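Long-range contact in oxidoreductase (Corynebacterium diphtheriae, PDB 3K1Y), which probably acts as a flavin-dependent oxidoreductase, as a member of the NADPH-dependent FMN reductase family: residues L89-V95 and T121-A127. Numbering follows the deposited sequence.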
# COMPACT_ATOMS: atom_id res chain seq x y z
N LEU A 89 21.06 -5.03 9.13
CA LEU A 89 20.25 -6.15 8.69
C LEU A 89 19.86 -5.99 7.24
O LEU A 89 19.65 -4.88 6.76
CB LEU A 89 18.98 -6.25 9.53
CG LEU A 89 17.84 -7.07 8.92
CD1 LEU A 89 18.17 -8.54 9.07
CD2 LEU A 89 16.51 -6.73 9.60
N VAL A 90 19.76 -7.13 6.55
CA VAL A 90 19.37 -7.16 5.16
C VAL A 90 18.30 -8.25 5.02
O VAL A 90 18.47 -9.35 5.54
CB VAL A 90 20.56 -7.51 4.25
CG1 VAL A 90 20.07 -7.71 2.81
CG2 VAL A 90 21.58 -6.40 4.32
N VAL A 91 17.21 -7.91 4.34
CA VAL A 91 16.12 -8.85 4.13
C VAL A 91 15.82 -8.92 2.64
O VAL A 91 15.66 -7.90 1.98
CB VAL A 91 14.82 -8.44 4.90
CG1 VAL A 91 15.07 -8.49 6.40
CG2 VAL A 91 14.35 -7.04 4.47
N ALA A 92 15.76 -10.14 2.12
CA ALA A 92 15.50 -10.34 0.70
C ALA A 92 14.38 -11.35 0.56
O ALA A 92 14.36 -12.36 1.26
CB ALA A 92 16.75 -10.84 -0.00
N THR A 93 13.46 -11.07 -0.35
CA THR A 93 12.34 -11.98 -0.56
C THR A 93 11.94 -12.11 -2.01
O THR A 93 11.99 -11.14 -2.77
CB THR A 93 11.07 -11.52 0.21
OG1 THR A 93 10.02 -12.47 0.03
CG2 THR A 93 10.58 -10.17 -0.32
N PRO A 94 11.60 -13.32 -2.43
CA PRO A 94 11.17 -13.48 -3.81
C PRO A 94 9.76 -12.88 -3.77
O PRO A 94 9.27 -12.52 -2.70
CB PRO A 94 11.16 -15.00 -4.01
CG PRO A 94 10.98 -15.53 -2.62
CD PRO A 94 11.86 -14.63 -1.80
N VAL A 95 9.10 -12.74 -4.91
CA VAL A 95 7.77 -12.16 -4.89
C VAL A 95 6.75 -13.21 -5.27
O VAL A 95 6.78 -13.74 -6.37
CB VAL A 95 7.66 -10.98 -5.86
CG1 VAL A 95 6.29 -10.30 -5.69
CG2 VAL A 95 8.79 -9.99 -5.60
N THR A 121 18.38 -0.95 8.39
CA THR A 121 17.93 -2.01 7.49
C THR A 121 17.75 -1.67 6.01
O THR A 121 17.20 -0.62 5.65
CB THR A 121 16.54 -2.54 7.97
OG1 THR A 121 16.65 -3.08 9.29
CG2 THR A 121 16.00 -3.61 7.03
N ILE A 122 18.18 -2.59 5.14
CA ILE A 122 18.00 -2.45 3.70
C ILE A 122 16.96 -3.50 3.31
O ILE A 122 17.10 -4.68 3.65
CB ILE A 122 19.27 -2.81 2.89
CG1 ILE A 122 20.26 -1.65 2.89
CG2 ILE A 122 18.87 -3.17 1.45
CD1 ILE A 122 21.57 -1.99 2.22
N ILE A 123 15.91 -3.08 2.62
CA ILE A 123 14.89 -4.03 2.19
C ILE A 123 15.12 -4.37 0.72
O ILE A 123 15.48 -3.51 -0.09
CB ILE A 123 13.47 -3.46 2.42
CG1 ILE A 123 13.34 -2.08 1.78
CG2 ILE A 123 13.19 -3.36 3.93
CD1 ILE A 123 11.94 -1.52 1.87
N ALA A 124 14.96 -5.64 0.38
CA ALA A 124 15.19 -6.07 -0.99
C ALA A 124 14.28 -7.22 -1.46
O ALA A 124 13.85 -8.07 -0.67
CB ALA A 124 16.66 -6.46 -1.17
N ALA A 125 14.00 -7.23 -2.76
CA ALA A 125 13.17 -8.26 -3.36
C ALA A 125 13.67 -8.55 -4.77
O ALA A 125 14.47 -7.81 -5.32
CB ALA A 125 11.73 -7.80 -3.41
N THR A 126 13.19 -9.64 -5.34
CA THR A 126 13.58 -10.00 -6.69
C THR A 126 12.46 -10.71 -7.43
O THR A 126 11.52 -11.22 -6.83
CB THR A 126 14.81 -10.93 -6.69
OG1 THR A 126 15.14 -11.27 -8.04
CG2 THR A 126 14.52 -12.22 -5.91
N ALA A 127 12.58 -10.73 -8.75
CA ALA A 127 11.62 -11.38 -9.64
C ALA A 127 12.21 -11.29 -11.04
O ALA A 127 13.35 -10.83 -11.21
CB ALA A 127 10.27 -10.68 -9.58
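Val91 and Thr93 alternate with Ile122, Ala124 and Thr126 in the backbone bonding that joins 89-95 to 121-127, neighbouring parallel strands of a flavodoxin-like sheet in strand order 2-1-3-4-5. Helix 102-110 makes the beta-alpha-beta crossover between them, and the segment axes, 21° apart, approach to 4.6 Å. Ile122 N donates to Leu89 O and Thr126 N to Thr93 O. Ala124 N meets Val91 O at 2.9 Å almost head-on to the carbonyl, whereas Thr93 N reaches Ala124 O at 3.0 Å from 26° outside its plane; Val91 N to Ile122 O is weak. Ala124 O also receives a CA-H...O contact from Ala92 CA at 3.1 Å.

Side-chain packing follows the alternation of faces. On one, Val91 CG2, lying between its own N and carbonyl carbon, meets Ile123 CG2 at 3.9 Å, and the Leu89 and Thr121 side chains lie side by side, Leu89 CD2 3.7 Å from Thr121 OG1. The other carries Ala92 and Ala124, covered by helix 26-44.

Among the hydroxyls, Thr121 OG1 bonds to Met119 O, and Thr126 OG1 to Ala158 O, tying in strand 150-159. Thr93 OG1, also bonded to Thr101 N, is anti to its own N (chi1 -177°) and donates in plane to a lone pair of Pro94 O at 2.8 Å.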